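Local coordinates for protein quinoline 2-oxidoreductase large subunit (Pseudomonas putida, PDB 1T3Q) that probably catalyses the molybdenum-dependent hydroxylation of quinoline at carbon 2, as the subunit that holds the molybdenum and its pterin cytosine dinucleotide, at residues Phe96-Pro102 / Ala325-Leu329; Gly107-Phe111 / Ala157-Leu161; Val489-Pro493 / Val606-Phe611. Residue numbers count along the deposited sequence, not the author numbering.

Contact 1: residues Phe96-Pro102 / Ala325-Leu329; sequences FQTTIQP and AYNNL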
loop_
_atom_site.group_PDB
_atom_site.type_symbol
_atom_site.label_atom_id
_atom_site.label_comp_id
_atom_site.label_asym_id
_atom_site.label_seq_id
_atom_site.Cartn_x
_atom_site.Cartn_y
_atom_site.Cartn_z
ATOM N N PHE B 96 13.520 11.021 40.373
ATOM C CA PHE B 96 13.720 10.148 39.219
ATOM C C PHE B 96 14.840 10.674 38.332
ATOM O O PHE B 96 14.885 11.862 38.024
ATOM C CB PHE B 96 12.440 10.052 38.384
ATOM C CG PHE B 96 12.534 9.069 37.249
ATOM C CD1 PHE B 96 12.338 7.707 37.474
ATOM C CD2 PHE B 96 12.849 9.498 35.964
ATOM C CE1 PHE B 96 12.457 6.783 36.428
ATOM C CE2 PHE B 96 12.969 8.583 34.911
ATOM C CZ PHE B 96 12.772 7.223 35.149
ATOM N N GLN B 97 15.735 9.785 37.914
ATOM C CA GLN B 97 16.837 10.177 37.047
ATOM C C GLN B 97 16.532 9.899 35.578
ATOM O O GLN B 97 16.414 8.749 35.158
ATOM C CB GLN B 97 18.123 9.449 37.442
ATOM C CG GLN B 97 18.729 9.908 38.761
ATOM C CD GLN B 97 20.188 9.527 38.872
ATOM O OE1 GLN B 97 20.538 8.494 39.448
ATOM N NE2 GLN B 97 21.052 10.353 38.295
ATOM N N THR B 98 16.410 10.969 34.804
ATOM C CA THR B 98 16.135 10.864 33.380
ATOM C C THR B 98 17.322 10.227 32.675
ATOM O O THR B 98 18.461 10.392 33.097
ATOM C CB THR B 98 15.918 12.258 32.752
ATOM O OG1 THR B 98 14.716 12.834 33.267
ATOM C CG2 THR B 98 15.831 12.161 31.240
ATOM N N THR B 99 17.054 9.476 31.615
ATOM C CA THR B 99 18.134 8.887 30.843
ATOM C C THR B 99 17.867 9.220 29.390
ATOM O O THR B 99 16.723 9.423 28.987
ATOM C CB THR B 99 18.226 7.344 30.989
ATOM O OG1 THR B 99 16.989 6.741 30.592
ATOM C CG2 THR B 99 18.561 6.955 32.426
ATOM N N ILE B 100 18.938 9.319 28.617
ATOM C CA ILE B 100 18.832 9.586 27.196
ATOM C C ILE B 100 19.618 8.440 26.583
ATOM O O ILE B 100 20.833 8.369 26.737
ATOM C CB ILE B 100 19.491 10.930 26.815
ATOM C CG1 ILE B 100 18.797 12.074 27.556
ATOM C CG2 ILE B 100 19.407 11.139 25.310
ATOM C CD1 ILE B 100 19.307 13.463 27.181
ATOM N N GLN B 101 18.925 7.512 25.935
ATOM C CA GLN B 101 19.618 6.386 25.335
ATOM C C GLN B 101 19.989 6.706 23.904
ATOM O O GLN B 101 19.120 6.962 23.068
ATOM C CB GLN B 101 18.752 5.122 25.370
ATOM C CG GLN B 101 19.397 3.943 24.652
ATOM C CD GLN B 101 18.570 2.670 24.720
ATOM O OE1 GLN B 101 17.452 2.664 25.241
ATOM N NE2 GLN B 101 19.117 1.585 24.184
ATOM N N PRO B 102 21.293 6.702 23.598
ATOM C CA PRO B 102 21.692 7.002 22.227
ATOM C C PRO B 102 21.268 5.839 21.329
ATOM O O PRO B 102 21.267 4.683 21.763
ATOM C CB PRO B 102 23.202 7.149 22.339
ATOM C CG PRO B 102 23.554 6.123 23.381
ATOM C CD PRO B 102 22.455 6.322 24.425
ATOM N N ALA B 325 20.932 -0.531 31.722
ATOM C CA ALA B 325 21.661 0.704 31.450
ATOM C C ALA B 325 20.868 1.986 31.260
ATOM O O ALA B 325 21.381 3.068 31.552
ATOM C CB ALA B 325 22.573 0.496 30.241
ATOM N N TYR B 326 19.638 1.876 30.761
ATOM C CA TYR B 326 18.801 3.050 30.515
ATOM C C TYR B 326 17.354 2.785 30.911
ATOM O O TYR B 326 16.986 1.663 31.271
ATOM C CB TYR B 326 18.799 3.402 29.022
ATOM C CG TYR B 326 20.162 3.504 28.372
ATOM C CD1 TYR B 326 20.943 4.653 28.516
ATOM C CD2 TYR B 326 20.667 2.454 27.605
ATOM C CE1 TYR B 326 22.195 4.754 27.907
ATOM C CE2 TYR B 326 21.920 2.543 26.994
ATOM C CZ TYR B 326 22.678 3.698 27.150
ATOM O OH TYR B 326 23.914 3.791 26.545
ATOM N N ASN B 327 16.540 3.832 30.830
ATOM C CA ASN B 327 15.119 3.717 31.105
ATOM C C ASN B 327 14.492 3.463 29.745
ATOM O O ASN B 327 14.785 4.177 28.788
ATOM C CB ASN B 327 14.533 5.026 31.646
ATOM C CG ASN B 327 14.889 5.283 33.091
ATOM O OD1 ASN B 327 15.618 6.225 33.401
ATOM N ND2 ASN B 327 14.365 4.458 33.986
ATOM N N ASN B 328 13.647 2.444 29.647
ATOM C CA ASN B 328 12.965 2.171 28.392
ATOM C C ASN B 328 11.919 3.274 28.256
ATOM O O ASN B 328 11.513 3.873 29.253
ATOM C CB ASN B 328 12.235 0.827 28.456
ATOM C CG ASN B 328 11.105 0.836 29.474
ATOM O OD1 ASN B 328 11.247 0.330 30.587
ATOM N ND2 ASN B 328 9.984 1.437 29.100
ATOM N N LEU B 329 11.483 3.544 27.033
ATOM C CA LEU B 329 10.442 4.540 26.800
ATOM C C LEU B 329 9.252 3.700 26.329
ATOM O O LEU B 329 9.407 2.872 25.435
ATOM C CB LEU B 329 10.864 5.508 25.692
ATOM C CG LEU B 329 10.524 7.008 25.731
ATOM C CD1 LEU B 329 9.893 7.403 24.408
ATOM C CD2 LEU B 329 9.617 7.361 26.899
HETATM O O HOH W 1 16.541 6.474 28.026
HETATM O O HOH W 2 15.218 4.155 26.175
#

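Contact 2: residues Gly107-Phe111 / Ala157-Leu161; sequences GVTRF and ANDTL. With SO4 (sulfate ion), chain M.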
loop_
_atom_site.group_PDB
_atom_site.type_symbol
_atom_site.label_atom_id
_atom_site.label_comp_id
_atom_site.label_asym_id
_atom_site.label_seq_id
_atom_site.Cartn_x
_atom_site.Cartn_y
_atom_site.Cartn_z
ATOM N N GLY B 107 31.284 6.496 21.658
ATOM C CA GLY B 107 32.385 6.715 22.579
ATOM C C GLY B 107 32.409 5.730 23.732
ATOM O O GLY B 107 33.465 5.450 24.294
ATOM N N VAL B 108 31.243 5.198 24.090
ATOM C CA VAL B 108 31.157 4.238 25.184
ATOM C C VAL B 108 29.931 3.344 25.008
ATOM O O VAL B 108 28.902 3.792 24.505
ATOM C CB VAL B 108 31.055 4.965 26.550
ATOM C CG1 VAL B 108 29.823 5.849 26.577
ATOM C CG2 VAL B 108 31.014 3.961 27.686
ATOM N N THR B 109 30.054 2.078 25.396
ATOM C CA THR B 109 28.929 1.149 25.310
ATOM C C THR B 109 28.557 0.808 26.745
ATOM O O THR B 109 29.430 0.719 27.609
ATOM C CB THR B 109 29.288 -0.141 24.525
ATOM O OG1 THR B 109 30.341 -0.855 25.189
ATOM C CG2 THR B 109 29.742 0.217 23.119
ATOM N N ARG B 110 27.268 0.614 27.008
ATOM C CA ARG B 110 26.834 0.341 28.369
ATOM C C ARG B 110 26.161 -1.000 28.639
ATOM O O ARG B 110 25.566 -1.196 29.693
ATOM C CB ARG B 110 25.954 1.489 28.844
ATOM C CG ARG B 110 26.639 2.853 28.693
ATOM C CD ARG B 110 25.871 3.935 29.416
ATOM N NE ARG B 110 26.534 5.234 29.368
ATOM C CZ ARG B 110 26.371 6.135 28.403
ATOM N NH1 ARG B 110 27.019 7.291 28.462
ATOM N NH2 ARG B 110 25.555 5.889 27.386
ATOM N N PHE B 111 26.255 -1.917 27.685
ATOM C CA PHE B 111 25.721 -3.262 27.864
ATOM C C PHE B 111 26.011 -4.125 26.647
ATOM O O PHE B 111 26.068 -3.632 25.522
ATOM C CB PHE B 111 24.215 -3.234 28.206
ATOM C CG PHE B 111 23.310 -2.877 27.056
ATOM C CD1 PHE B 111 22.847 -3.864 26.183
ATOM C CD2 PHE B 111 22.881 -1.570 26.869
ATOM C CE1 PHE B 111 21.973 -3.551 25.148
ATOM C CE2 PHE B 111 22.002 -1.243 25.829
ATOM C CZ PHE B 111 21.546 -2.235 24.969
ATOM N N ALA B 157 27.085 2.311 36.332
ATOM C CA ALA B 157 26.590 1.741 35.078
ATOM C C ALA B 157 26.462 2.746 33.942
ATOM O O ALA B 157 26.933 2.502 32.829
ATOM C CB ALA B 157 25.238 1.062 35.314
ATOM N N ASN B 158 25.823 3.874 34.227
ATOM C CA ASN B 158 25.596 4.913 33.230
ATOM C C ASN B 158 26.244 6.210 33.714
ATOM O O ASN B 158 25.745 6.854 34.635
ATOM C CB ASN B 158 24.085 5.080 33.036
ATOM C CG ASN B 158 23.731 6.015 31.901
ATOM O OD1 ASN B 158 22.729 5.812 31.204
ATOM N ND2 ASN B 158 24.529 7.054 31.717
ATOM N N ASP B 159 27.353 6.587 33.084
ATOM C CA ASP B 159 28.090 7.783 33.483
ATOM C C ASP B 159 27.382 9.125 33.341
ATOM O O ASP B 159 27.894 10.142 33.813
ATOM C CB ASP B 159 29.447 7.850 32.761
ATOM C CG ASP B 159 29.319 7.863 31.248
ATOM O OD1 ASP B 159 28.341 8.431 30.723
ATOM O OD2 ASP B 159 30.220 7.318 30.579
ATOM N N THR B 160 26.218 9.149 32.700
ATOM C CA THR B 160 25.488 10.404 32.562
ATOM C C THR B 160 24.602 10.604 33.788
ATOM O O THR B 160 23.949 11.635 33.932
ATOM C CB THR B 160 24.575 10.415 31.315
ATOM O OG1 THR B 160 23.519 9.459 31.487
ATOM C CG2 THR B 160 25.371 10.074 30.061
ATOM N N LEU B 161 24.584 9.611 34.671
ATOM C CA LEU B 161 23.759 9.677 35.873
ATOM C C LEU B 161 24.570 9.930 37.136
ATOM O O LEU B 161 25.791 9.773 37.153
ATOM C CB LEU B 161 22.979 8.371 36.057
ATOM C CG LEU B 161 22.104 7.871 34.907
ATOM C CD1 LEU B 161 21.395 6.598 35.333
ATOM C CD2 LEU B 161 21.100 8.935 34.516
HETATM S S SO4 M . 26.235 9.291 25.435
HETATM O O1 SO4 M . 27.039 9.558 26.644
HETATM O O2 SO4 M . 27.127 8.926 24.318
HETATM O O3 SO4 M . 25.295 8.182 25.702
HETATM O O4 SO4 M . 25.477 10.501 25.070
HETATM O O HOH W 3 28.459 4.665 31.379
#

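Contact 3: residues Val489-Pro493 / Val606-Phe611; sequences VRIDP and VGAAYF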
loop_
_atom_site.group_PDB
_atom_site.type_symbol
_atom_site.label_atom_id
_atom_site.label_comp_id
_atom_site.label_asym_id
_atom_site.label_seq_id
_atom_site.Cartn_x
_atom_site.Cartn_y
_atom_site.Cartn_z
ATOM N N VAL B 489 -16.173 6.564 14.247
ATOM C CA VAL B 489 -17.227 5.672 13.805
ATOM C C VAL B 489 -18.011 6.372 12.717
ATOM O O VAL B 489 -18.447 7.515 12.886
ATOM C CB VAL B 489 -18.187 5.299 14.962
ATOM C CG1 VAL B 489 -19.362 4.492 14.423
ATOM C CG2 VAL B 489 -17.447 4.490 16.009
ATOM N N ARG B 490 -18.165 5.690 11.590
ATOM C CA ARG B 490 -18.919 6.218 10.471
ATOM C C ARG B 490 -19.995 5.218 10.114
ATOM O O ARG B 490 -19.738 4.018 10.051
ATOM C CB ARG B 490 -18.028 6.412 9.236
ATOM C CG ARG B 490 -18.809 6.805 7.975
ATOM C CD ARG B 490 -17.883 6.963 6.768
ATOM N NE ARG B 490 -17.339 5.678 6.334
ATOM C CZ ARG B 490 -16.245 5.536 5.591
ATOM N NH1 ARG B 490 -15.564 6.603 5.190
ATOM N NH2 ARG B 490 -15.825 4.326 5.257
ATOM N N ILE B 491 -21.202 5.714 9.899
ATOM C CA ILE B 491 -22.281 4.844 9.478
ATOM C C ILE B 491 -22.284 5.052 7.978
ATOM O O ILE B 491 -22.545 6.153 7.502
ATOM C CB ILE B 491 -23.648 5.274 10.045
ATOM C CG1 ILE B 491 -23.612 5.249 11.575
ATOM C CG2 ILE B 491 -24.736 4.328 9.519
ATOM C CD1 ILE B 491 -24.909 5.725 12.234
ATOM N N ASP B 492 -21.953 4.007 7.230
ATOM C CA ASP B 492 -21.930 4.118 5.783
ATOM C C ASP B 492 -23.368 4.258 5.263
ATOM O O ASP B 492 -24.311 3.789 5.902
ATOM C CB ASP B 492 -21.211 2.894 5.205
ATOM C CG ASP B 492 -19.775 2.793 5.705
ATOM O OD1 ASP B 492 -18.957 3.661 5.330
ATOM O OD2 ASP B 492 -19.466 1.871 6.489
ATOM N N PRO B 493 -23.549 4.919 4.107
ATOM C CA PRO B 493 -24.859 5.146 3.484
ATOM C C PRO B 493 -25.815 3.956 3.436
ATOM O O PRO B 493 -27.011 4.119 3.667
ATOM C CB PRO B 493 -24.495 5.647 2.091
ATOM C CG PRO B 493 -23.236 6.408 2.340
ATOM C CD PRO B 493 -22.474 5.480 3.268
ATOM N N VAL B 606 -30.713 5.882 7.759
ATOM C CA VAL B 606 -29.382 6.294 7.336
ATOM C C VAL B 606 -29.439 6.785 5.895
ATOM O O VAL B 606 -28.840 7.804 5.558
ATOM C CB VAL B 606 -28.376 5.127 7.460
ATOM C CG1 VAL B 606 -27.024 5.514 6.840
ATOM C CG2 VAL B 606 -28.200 4.764 8.927
ATOM N N GLY B 607 -30.164 6.056 5.049
ATOM C CA GLY B 607 -30.289 6.454 3.658
ATOM C C GLY B 607 -30.804 7.879 3.551
ATOM O O GLY B 607 -30.286 8.688 2.775
ATOM N N ALA B 608 -31.822 8.192 4.346
ATOM C CA ALA B 608 -32.417 9.525 4.354
ATOM C C ALA B 608 -31.456 10.570 4.922
ATOM O O ALA B 608 -31.433 11.709 4.465
ATOM C CB ALA B 608 -33.723 9.514 5.170
ATOM N N ALA B 609 -30.669 10.187 5.923
ATOM C CA ALA B 609 -29.719 11.123 6.521
ATOM C C ALA B 609 -28.729 11.597 5.468
ATOM O O ALA B 609 -28.381 12.779 5.407
ATOM C CB ALA B 609 -28.975 10.458 7.680
ATOM N N TYR B 610 -28.280 10.669 4.632
ATOM C CA TYR B 610 -27.322 10.989 3.581
ATOM C C TYR B 610 -27.916 11.655 2.355
ATOM O O TYR B 610 -27.412 12.678 1.889
ATOM C CB TYR B 610 -26.601 9.725 3.095
ATOM C CG TYR B 610 -25.383 9.336 3.898
ATOM C CD1 TYR B 610 -25.483 8.477 4.991
ATOM C CD2 TYR B 610 -24.124 9.845 3.569
ATOM C CE1 TYR B 610 -24.358 8.136 5.738
ATOM C CE2 TYR B 610 -23.001 9.515 4.307
ATOM C CZ TYR B 610 -23.121 8.663 5.388
ATOM O OH TYR B 610 -22.009 8.349 6.125
ATOM N N PHE B 611 -29.001 11.076 1.852
ATOM C CA PHE B 611 -29.594 11.527 0.603
ATOM C C PHE B 611 -31.019 12.067 0.542
ATOM O O PHE B 611 -31.557 12.195 -0.552
ATOM C CB PHE B 611 -29.473 10.379 -0.405
ATOM C CG PHE B 611 -28.122 9.711 -0.406
ATOM C CD1 PHE B 611 -28.003 8.352 -0.132
ATOM C CD2 PHE B 611 -26.969 10.439 -0.694
ATOM C CE1 PHE B 611 -26.753 7.725 -0.146
ATOM C CE2 PHE B 611 -25.717 9.822 -0.711
ATOM C CZ PHE B 611 -25.610 8.463 -0.437
#

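Contact 1: residues Phe96-Pro102 / Ala325-Leu329
Thr-99 and Gln-101 both direct their CA-to-CB bonds at the loop 325-329, while Ile-100 between them points away, and the rotamers of these two residues bring their side chains onto the loop. In the p rotamer, Thr-99 brings its hydroxyl to the loop backbone, so that Asn-327 N donates a hydrogen bond to Thr-99 OG1 at 3.0 Å. Thr-99 OG1 also lies 2.6 Å from water 1, which donates to Asn-327 O at 3.0 Å. Gln-101 is stretched out (chi1 and chi2 both t) and passes over the aromatic ring of Tyr-326: its CG sits over the ring face, 3.7 Å from the ring centroid and 19° off the normal, a CH-pi contact. At the end of the same side chain, Gln-101 OE1 accepts from water 2 at 2.8 Å, and this water lies 2.6 Å from Asn-327 O. The strand 99-101 is one half of a two-stranded antiparallel ribbon with 87-89 in the a/b hammerhead domain, whereas the loop follows strand 312-322; the contact therefore joins the hammerhead region to the first molybdopterin-binding region. Tyr-326, in the m rotamer, runs its ring along the strand to Pro-102, whose CD is 3.8 Å from Tyr-326 CZ, and its hydroxyl is hydrogen-bonded to Glu-114 and Arg-110. At the opposite end of the strand segment, Phe-96 adopts the t rotamer, which swings its ring against the Asn-327 side chain. That side chain is further enclosed by Val-166 of strand 165-170 and Ala-89 of strand 87-89.

Contact 2: residues Gly107-Phe111 / Ala157-Leu161
Arg-110 carries nearly all of this contact through its guanidinium group. Its NH1 donates to Asp-159 OD1 at 2.9 Å, a salt bridge with an N-H...O angle of 158°, and also to the sulfate oxygen O1 at 2.9 Å. NH2 donates to sulfate O3, again at 2.9 Å, so the ion is gripped by both terminal nitrogens; NH2 is also hydrogen-bonded to the hydroxyl of Tyr-326. The remaining nitrogen, Arg-110 NE, donates to water 3 at 2.8 Å. This water accepts from Asp-159 N at 2.8 Å and donates to Ala-157 O at 3.0 Å, tying the arginine to the backbone just where the chain enters a type I beta turn. The turn spans Asn-158 to Leu-161 and is closed by Leu-161 N donating to Asn-158 O at 3.0 Å. It presents Asp-159 and Thr-160 to the arginine, which reaches across from just past strand 108-109, an outer strand of the antiparallel sheet with 55-61 and 135-140. The side-chain amide of Asn-363 bonds the carbonyls of both Arg-110 and Ala-157 and so bridges the two segments. Packing is modest by comparison. The Asn-158 side chain lies over one face of the guanidinium, Thr-160 CG2 is 3.6 Å from Arg-110 NH1, and Val-108 CG1 stays 4.3 Å from Asp-159 OD2. With a carboxylate and a sulfate both at the same guanidinium, one positive charge serves two anions; the sulfate, probably taken up from the crystallisation liquor, is consistent with a spot beside the salt bridge that can take an anion.

Contact 3: residues Val489-Pro493 / Val606-Phe611
Val-606, the first helical residue of the contact, turns its side chain onto the end of strand 486-491 and the residues beyond it: its CG2 meets Ile-491 CG2 at 3.5 Å, and its CG1 lies 3.3 Å from Asp-492 O. Gly-607 follows at the tightest backbone approach, its CA 5.6 Å from that of Pro-493. Ala-609 faces Leu-571 of the long helix 549-576, on which Ile-491 also packs, through Val-564 and Val-568. One helical turn after Val-606, the Tyr-610 side chain reaches across to the strand. There Tyr-610 OH donates to Ile-491 O at 2.6 Å, while Pro-493 CG sits over the ring face, 3.6 Å from the centroid, in a CH-pi contact. Phe-611 adds its CE1 at 3.8 Å from Pro-493 CB. The helix lies across the strand, at 95° between the short axes. The second copy of the large subunit closes in here: its Tyr-540 meets the Tyr-610 ring edge-to-face, its Arg-230 forms a salt bridge with Asp-492, which also bonds Thr-498 within the chain, and its Thr-536 O accepts from Arg-490 NH1. Arg-490 NE pairs with Asp-492 OD1 at 2.8 Å. Proline, valine, isoleucine and aromatic groups thus make an apolar joint fixed by one short hydrogen bond, while the charges beside it are spent partly on the dimer interface.

How the contacts relate
Contacts 1 and 2 adjoin, with centres 11 Å apart, and share a polar link: Tyr-326 OH lies 2.8 Å from Arg-110 NH2, a probable hydrogen bond. Asn-158 also packs on Tyr-326, and the nearest atoms of the Arg-110-bound sulfate and the Pro-102 side chain are about 4 Å apart, so both contacts border the same anion. Together they form one seam between the hammerhead region and the first molybdopterin-binding region. Contact 3 stands apart, its centre 49 Å from contact 1 and 58 Å from contact 2, in the later molybdopterin-binding region at the dimer interface. None of the three contributes a residue to the pocket of the molybdenum ion, which includes Gln-224, Arg-371 and Glu-743.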